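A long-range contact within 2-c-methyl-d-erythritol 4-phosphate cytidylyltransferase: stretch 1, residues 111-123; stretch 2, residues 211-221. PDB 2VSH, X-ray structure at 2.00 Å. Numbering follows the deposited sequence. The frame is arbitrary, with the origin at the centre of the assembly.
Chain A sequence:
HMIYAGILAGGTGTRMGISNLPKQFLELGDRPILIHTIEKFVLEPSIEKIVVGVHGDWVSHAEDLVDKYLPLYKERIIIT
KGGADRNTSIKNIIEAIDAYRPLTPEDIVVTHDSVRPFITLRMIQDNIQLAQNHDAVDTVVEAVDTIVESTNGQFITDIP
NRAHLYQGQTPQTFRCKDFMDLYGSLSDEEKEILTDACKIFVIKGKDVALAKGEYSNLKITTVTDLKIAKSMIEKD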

ATOM      1  N   THR A 111      16.909  13.908   0.676  1.00 16.83           N
ATOM      2  CA  THR A 111      16.829  12.750   1.563  1.00 16.38           C
ATOM      3  C   THR A 111      16.130  11.570   0.889  1.00 16.52           C
ATOM      4  O   THR A 111      15.170  11.754   0.140  1.00 16.44           O
ATOM      5  N   HIS A 112      16.626  10.355   1.150  1.00 15.82           N
ATOM      6  CA  HIS A 112      16.144   9.178   0.435  1.00 15.82           C
ATOM      7  C   HIS A 112      16.430   7.908   1.238  1.00 16.13           C
ATOM      8  O   HIS A 112      17.504   7.780   1.835  1.00 16.76           O
ATOM      9  N   ASP A 113      15.471   6.986   1.250  1.00 16.52           N
ATOM     10  CA  ASP A 113      15.613   5.685   1.931  1.00 17.25           C
ATOM     11  C   ASP A 113      16.734   4.861   1.314  1.00 16.96           C
ATOM     12  O   ASP A 113      16.780   4.723   0.094  1.00 16.33           O
ATOM     13  N   SER A 114      17.581   4.250   2.145  1.00 17.25           N
ATOM     14  CA  SER A 114      18.624   3.336   1.643  1.00 17.06           C
ATOM     15  C   SER A 114      18.059   2.143   0.892  1.00 17.15           C
ATOM     16  O   SER A 114      18.703   1.637  -0.023  1.00 17.10           O
ATOM     17  N   VAL A 115      16.867   1.693   1.298  1.00 17.53           N
ATOM     18  CA  VAL A 115      16.235   0.499   0.708  1.00 18.29           C
ATOM     19  C   VAL A 115      15.322   0.797  -0.482  1.00 18.15           C
ATOM     20  O   VAL A 115      14.462  -0.014  -0.860  1.00 19.87           O
ATOM     21  N   ARG A 116      15.530   1.957  -1.076  1.00 17.63           N
ATOM     22  CA  ARG A 116      14.885   2.313  -2.332  1.00 18.01           C
ATOM     23  C   ARG A 116      15.939   2.422  -3.448  1.00 17.96           C
ATOM     24  O   ARG A 116      16.260   3.526  -3.886  1.00 16.97           O
ATOM     25  N   PRO A 117      16.484   1.269  -3.902  1.00 18.71           N
ATOM     26  CA  PRO A 117      17.582   1.312  -4.889  1.00 19.25           C
ATOM     27  C   PRO A 117      17.165   1.676  -6.320  1.00 20.48           C
ATOM     28  O   PRO A 117      18.052   1.884  -7.172  1.00 21.19           O
ATOM     29  N   PHE A 118      15.854   1.768  -6.589  1.00 19.58           N
ATOM     30  CA  PHE A 118      15.391   1.982  -7.969  1.00 19.95           C
ATOM     31  C   PHE A 118      15.064   3.436  -8.288  1.00 19.80           C
ATOM     32  O   PHE A 118      14.404   3.727  -9.292  1.00 20.45           O
ATOM     33  N   ILE A 119      15.547   4.339  -7.440  1.00 18.96           N
ATOM     34  CA  ILE A 119      15.447   5.773  -7.701  1.00 18.56           C
ATOM     35  C   ILE A 119      16.225   6.040  -8.984  1.00 19.05           C
ATOM     36  O   ILE A 119      17.206   5.352  -9.275  1.00 18.75           O
ATOM     37  N   THR A 120      15.784   7.041  -9.749  1.00 19.35           N
ATOM     38  CA  THR A 120      16.396   7.381 -11.019  1.00 19.43           C
ATOM     39  C   THR A 120      16.934   8.815 -10.948  1.00 19.41           C
ATOM     40  O   THR A 120      16.536   9.597 -10.081  1.00 17.61           O
ATOM     41  N   LEU A 121      17.838   9.161 -11.865  1.00 20.24           N
ATOM     42  CA  LEU A 121      18.351  10.530 -11.962  1.00 20.74           C
ATOM     43  C   LEU A 121      17.211  11.503 -12.251  1.00 21.04           C
ATOM     44  O   LEU A 121      17.226  12.642 -11.809  1.00 20.41           O
ATOM     45  N   ARG A 122      16.220  11.049 -13.006  1.00 21.52           N
ATOM     46  CA  ARG A 122      15.093  11.919 -13.336  1.00 22.73           C
ATOM     47  C   ARG A 122      14.396  12.372 -12.045  1.00 21.32           C
ATOM     48  O   ARG A 122      14.070  13.542 -11.891  1.00 20.15           O
ATOM     49  N   MET A 123      14.182  11.432 -11.121  1.00 21.00           N
ATOM     50  CA  MET A 123      13.556  11.714  -9.826  1.00 21.47           C
ATOM     51  C   MET A 123      14.404  12.662  -8.980  1.00 21.18           C
ATOM     52  O   MET A 123      13.883  13.647  -8.451  1.00 22.75           O
ATOM     53  N   ALA A 211       6.600  15.750  -6.276  1.00 23.17           N
ATOM     54  CA  ALA A 211       7.438  15.241  -7.370  1.00 23.42           C
ATOM     55  C   ALA A 211       6.926  13.864  -7.767  1.00 24.17           C
ATOM     56  O   ALA A 211       6.419  13.115  -6.940  1.00 23.05           O
ATOM     57  N   LYS A 212       7.059  13.549  -9.049  1.00 26.14           N
ATOM     58  CA  LYS A 212       6.557  12.308  -9.608  1.00 27.56           C
ATOM     59  C   LYS A 212       7.514  11.191  -9.241  1.00 26.72           C
ATOM     60  O   LYS A 212       8.690  11.214  -9.610  1.00 26.82           O
ATOM     61  N   GLY A 213       7.005  10.237  -8.470  1.00 26.40           N
ATOM     62  CA  GLY A 213       7.732   9.020  -8.146  1.00 26.22           C
ATOM     63  C   GLY A 213       7.586   8.015  -9.263  1.00 27.49           C
ATOM     64  O   GLY A 213       7.338   8.386 -10.409  1.00 28.54           O
ATOM     65  N   GLU A 214       7.756   6.739  -8.935  1.00 27.87           N
ATOM     66  CA  GLU A 214       7.565   5.660  -9.893  1.00 29.34           C
ATOM     67  C   GLU A 214       7.065   4.451  -9.128  1.00 28.60           C
ATOM     68  O   GLU A 214       7.462   4.235  -7.978  1.00 26.91           O
ATOM     69  N   TYR A 215       6.190   3.661  -9.747  1.00 29.14           N
ATOM     70  CA  TYR A 215       5.707   2.451  -9.089  1.00 29.51           C
ATOM     71  C   TYR A 215       6.846   1.469  -8.816  1.00 28.49           C
ATOM     72  O   TYR A 215       6.824   0.730  -7.833  1.00 28.56           O
ATOM     73  N   SER A 216       7.861   1.521  -9.671  1.00 28.07           N
ATOM     74  CA  SER A 216       9.079   0.727  -9.530  1.00 28.47           C
ATOM     75  C   SER A 216      10.006   1.249  -8.414  1.00 26.88           C
ATOM     76  O   SER A 216      10.920   0.543  -8.013  1.00 26.64           O
ATOM     77  N   ASN A 217       9.776   2.467  -7.917  1.00 25.53           N
ATOM     78  CA  ASN A 217      10.563   3.001  -6.772  1.00 24.85           C
ATOM     79  C   ASN A 217      10.225   2.251  -5.460  1.00 24.86           C
ATOM     80  O   ASN A 217       9.923   2.857  -4.423  1.00 24.22           O
ATOM     81  N   LEU A 218      10.315   0.918  -5.540  1.00 26.11           N
ATOM     82  CA  LEU A 218      10.028  -0.008  -4.445  1.00 26.48           C
ATOM     83  C   LEU A 218      10.867   0.264  -3.193  1.00 24.98           C
ATOM     84  O   LEU A 218      12.057   0.538  -3.289  1.00 24.81           O
ATOM     85  N   LYS A 219      10.222   0.186  -2.032  1.00 23.95           N
ATOM     86  CA  LYS A 219      10.897   0.181  -0.750  1.00 22.26           C
ATOM     87  C   LYS A 219      11.079  -1.279  -0.320  1.00 22.37           C
ATOM     88  O   LYS A 219      10.102  -2.011  -0.181  1.00 22.67           O
ATOM     89  N   ILE A 220      12.325  -1.710  -0.146  1.00 21.08           N
ATOM     90  CA  ILE A 220      12.581  -3.120   0.168  1.00 21.17           C
ATOM     91  C   ILE A 220      12.536  -3.288   1.683  1.00 21.72           C
ATOM     92  O   ILE A 220      13.518  -3.039   2.368  1.00 20.57           O
ATOM     93  N   THR A 221      11.362  -3.679   2.180  1.00 22.85           N
ATOM     94  CA  THR A 221      11.097  -3.805   3.613  1.00 24.12           C
ATOM     95  C   THR A 221      10.966  -5.271   4.020  1.00 24.87           C
ATOM     96  O   THR A 221      11.592  -5.709   4.980  1.00 24.83           O
TER

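Where loops meet far from each other in sequence, polar side chains often reach the partner's backbone, directly or through water, and this cytidylyltransferase offers a worked example. Asn217, in the t rotamer, starts sideways, but its end comes nearer stretch 1: OD1 lies at the edge of the His112 ring, 4.0 Å from His112 CE1, and 3.7 Å from Arg116 CB. A water joins Asn217 OD1 (2.9 Å) and Leu218 O (2.7 Å), donating to both, while accepting from Phe118 N at 2.8 Å, so the water links the backbone of stretch 1 to both a side chain and a carbonyl of stretch 2.

Arg116 (chi1 m, then t, t) extends across stretch 2. Its NH1 donates to Asn217 O at 2.8 Å, and Lys219 CB lies over one guanidinium face. Arg116 NE forms a salt bridge with Asp113 OD2 at 2.9 Å, which helps hold the guanidinium in place. A second water donates to Asp113 OD2 and accepts from Arg116 NH2 and Lys219 NZ. The all-t chain of Lys219 thus reaches the same polar cluster, its NZ 3.9 Å from Asp113 OD2 in a long salt bridge.

Apolar contacts lie to one side of this network. Phe118 (m) points toward stretch 2, with CD2 4.2 Å from Leu218 CB; Pro117 CG meets Ile220 CD1 at 3.6 Å. Farther along, Arg122 NH2 pairs with Glu214 OE2 at 3.1 Å.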

ATOM      1  CB  THR A 111      16.135  13.056   2.937  1.00 17.74           C
ATOM      2  OG1 THR A 111      14.727  13.263   2.747  1.00 16.64           O
ATOM      3  CG2 THR A 111      16.769  14.274   3.627  1.00 17.24           C
ATOM      4  CB  HIS A 112      16.809   9.099  -0.961  1.00 15.08           C
ATOM      5  CG  HIS A 112      16.268   8.006  -1.830  1.00 15.41           C
ATOM      6  ND1 HIS A 112      14.984   8.024  -2.335  1.00 16.05           N
ATOM      7  CD2 HIS A 112      16.831   6.853  -2.271  1.00 14.74           C
ATOM      8  CE1 HIS A 112      14.787   6.937  -3.066  1.00 15.92           C
ATOM      9  NE2 HIS A 112      15.886   6.203  -3.029  1.00 15.46           N
ATOM     10  CB  ASP A 113      14.329   4.863   1.774  1.00 17.44           C
ATOM     11  CG  ASP A 113      13.141   5.458   2.506  1.00 19.25           C
ATOM     12  OD1 ASP A 113      13.331   6.133   3.540  1.00 21.12           O
ATOM     13  OD2 ASP A 113      12.006   5.226   2.047  1.00 19.02           O
ATOM     14  CB  SER A 114      19.506   2.820   2.774  1.00 17.10           C
ATOM     15  OG  SER A 114      18.717   2.066   3.668  1.00 18.36           O
ATOM     16  CB  VAL A 115      15.475  -0.329   1.757  1.00 19.15           C
ATOM     17  CG1 VAL A 115      16.465  -1.025   2.701  1.00 18.29           C
ATOM     18  CG2 VAL A 115      14.439   0.555   2.515  1.00 18.77           C
ATOM     19  CB  ARG A 116      14.105   3.611  -2.193  1.00 17.32           C
ATOM     20  CG  ARG A 116      12.753   3.459  -1.484  1.00 18.87           C
ATOM     21  CD  ARG A 116      11.943   4.739  -1.599  1.00 17.45           C
ATOM     22  NE  ARG A 116      10.873   4.785  -0.600  1.00 18.71           N
ATOM     23  CZ  ARG A 116       9.609   4.430  -0.812  1.00 19.69           C
ATOM     24  NH1 ARG A 116       9.218   3.984  -1.991  1.00 22.13           N
ATOM     25  NH2 ARG A 116       8.725   4.513   0.172  1.00 20.27           N
ATOM     26  CB  PRO A 117      18.155  -0.107  -4.844  1.00 20.13           C
ATOM     27  CG  PRO A 117      17.021  -0.967  -4.403  1.00 20.08           C
ATOM     28  CD  PRO A 117      16.112  -0.111  -3.547  1.00 18.60           C
ATOM     29  CB  PHE A 118      14.204   1.078  -8.297  1.00 20.31           C
ATOM     30  CG  PHE A 118      14.503  -0.378  -8.106  1.00 20.99           C
ATOM     31  CD1 PHE A 118      15.402  -1.033  -8.948  1.00 22.61           C
ATOM     32  CD2 PHE A 118      13.898  -1.093  -7.082  1.00 21.14           C
ATOM     33  CE1 PHE A 118      15.703  -2.395  -8.757  1.00 24.72           C
ATOM     34  CE2 PHE A 118      14.186  -2.458  -6.890  1.00 20.84           C
ATOM     35  CZ  PHE A 118      15.079  -3.099  -7.736  1.00 23.34           C
ATOM     36  CB  ILE A 119      16.018   6.599  -6.503  1.00 17.85           C
ATOM     37  CG1 ILE A 119      15.842   8.120  -6.720  1.00 17.64           C
ATOM     38  CG2 ILE A 119      17.478   6.154  -6.188  1.00 18.68           C
ATOM     39  CD1 ILE A 119      16.396   8.983  -5.604  1.00 17.78           C
ATOM     40  CB  THR A 120      15.361   7.292 -12.163  1.00 20.96           C
ATOM     41  OG1 THR A 120      14.324   8.258 -11.938  1.00 20.35           O
ATOM     42  CG2 THR A 120      14.743   5.870 -12.279  1.00 20.49           C
ATOM     43  CB  LEU A 121      19.421  10.627 -13.068  1.00 21.61           C
ATOM     44  CG  LEU A 121      20.786  10.024 -12.695  1.00 22.00           C
ATOM     45  CD1 LEU A 121      21.698   9.947 -13.925  1.00 22.78           C
ATOM     46  CD2 LEU A 121      21.442  10.823 -11.581  1.00 22.26           C
ATOM     47  CB  ARG A 122      14.126  11.195 -14.266  1.00 23.28           C
ATOM     48  CG  ARG A 122      13.113  12.095 -14.999  1.00 26.61           C
ATOM     49  CD  ARG A 122      11.905  12.420 -14.126  1.00 29.21           C
ATOM     50  NE  ARG A 122      11.167  11.226 -13.698  1.00 30.26           N
ATOM     51  CZ  ARG A 122      10.413  11.161 -12.601  1.00 30.84           C
ATOM     52  NH1 ARG A 122      10.293  12.219 -11.798  1.00 29.93           N
ATOM     53  NH2 ARG A 122       9.795  10.026 -12.294  1.00 30.52           N
ATOM     54  CB  MET A 123      13.333  10.411  -9.053  1.00 20.78           C
ATOM     55  CG  MET A 123      12.210   9.549  -9.627  1.00 21.57           C
ATOM     56  SD  MET A 123      12.202   7.916  -8.868  1.00 24.93           S
ATOM     57  CE  MET A 123      11.248   7.093 -10.070  1.00 25.09           C
ATOM     58  CB  ALA A 211       8.911  15.176  -6.961  1.00 22.11           C
ATOM     59  CB  LYS A 212       6.391  12.462 -11.136  1.00 28.57           C
ATOM     60  CG  LYS A 212       6.065  11.191 -11.919  1.00 31.81           C
ATOM     61  CD  LYS A 212       5.905  11.506 -13.423  1.00 33.54           C
ATOM     62  CE  LYS A 212       6.440  10.384 -14.338  1.00 39.13           C
ATOM     63  NZ  LYS A 212       5.801   9.063 -14.075  1.00 39.21           N
ATOM     64  CB  GLU A 214       8.897   5.327 -10.570  1.00 29.92           C
ATOM     65  CG  GLU A 214       8.798   4.969 -12.024  1.00 35.87           C
ATOM     66  CD  GLU A 214       8.492   6.159 -12.906  1.00 39.35           C
ATOM     67  OE1 GLU A 214       7.381   6.193 -13.462  1.00 42.16           O
ATOM     68  OE2 GLU A 214       9.350   7.058 -13.043  1.00 41.87           O
ATOM     69  CB  TYR A 215       4.536   1.832  -9.869  1.00 31.57           C
ATOM     70  CG  TYR A 215       3.315   2.702  -9.714  1.00 33.09           C
ATOM     71  CD1 TYR A 215       2.817   3.447 -10.779  1.00 34.67           C
ATOM     72  CD2 TYR A 215       2.704   2.842  -8.469  1.00 33.65           C
ATOM     73  CE1 TYR A 215       1.703   4.286 -10.613  1.00 35.38           C
ATOM     74  CE2 TYR A 215       1.600   3.673  -8.294  1.00 35.04           C
ATOM     75  CZ  TYR A 215       1.107   4.386  -9.358  1.00 34.89           C
ATOM     76  OH  TYR A 215       0.015   5.206  -9.154  1.00 35.92           O
ATOM     77  CB  SER A 216       9.842   0.711 -10.864  1.00 29.06           C
ATOM     78  OG  SER A 216      10.267   2.034 -11.173  1.00 29.35           O
ATOM     79  CB  ASN A 217      10.378   4.518  -6.652  1.00 23.41           C
ATOM     80  CG  ASN A 217      11.312   5.180  -5.621  1.00 23.81           C
ATOM     81  OD1 ASN A 217      12.381   4.673  -5.283  1.00 20.93           O
ATOM     82  ND2 ASN A 217      10.908   6.358  -5.161  1.00 24.02           N
ATOM     83  CB  LEU A 218      10.261  -1.461  -4.928  1.00 27.74           C
ATOM     84  CG  LEU A 218      10.126  -2.658  -3.971  1.00 27.81           C
ATOM     85  CD1 LEU A 218       8.672  -2.945  -3.584  1.00 29.04           C
ATOM     86  CD2 LEU A 218      10.736  -3.918  -4.568  1.00 29.36           C
ATOM     87  CB  LYS A 219      10.085   0.954   0.289  1.00 22.10           C
ATOM     88  CG  LYS A 219      10.830   1.178   1.585  1.00 22.32           C
ATOM     89  CD  LYS A 219      10.018   1.966   2.600  1.00 25.03           C
ATOM     90  CE  LYS A 219      10.951   2.533   3.651  1.00 24.49           C
ATOM     91  NZ  LYS A 219      10.193   3.073   4.794  1.00 26.47           N
ATOM     92  CB  ILE A 220      13.912  -3.641  -0.446  1.00 20.73           C
ATOM     93  CG1 ILE A 220      13.916  -3.418  -1.960  1.00 20.07           C
ATOM     94  CG2 ILE A 220      14.113  -5.127  -0.111  1.00 21.10           C
ATOM     95  CD1 ILE A 220      15.286  -3.531  -2.622  1.00 21.43           C
ATOM     96  CB  THR A 221       9.781  -3.040   3.984  1.00 24.78           C
ATOM     97  OG1 THR A 221      10.014  -1.633   3.869  1.00 24.98           O
ATOM     98  CG2 THR A 221       9.333  -3.352   5.397  1.00 25.56           C
TER
HETATM   99  O   HOH W   1       9.798   5.634   3.011  1.00 15.77           O
HETATM  100  O   HOH W   2      13.466   2.014  -5.112  1.00  6.25           O
HETATM  101  O   HOH W   3      11.949   4.020 -10.067  1.00 20.37           O
HETATM  102  O   HOH W   4      12.250   7.986 -13.528  1.00 14.11           O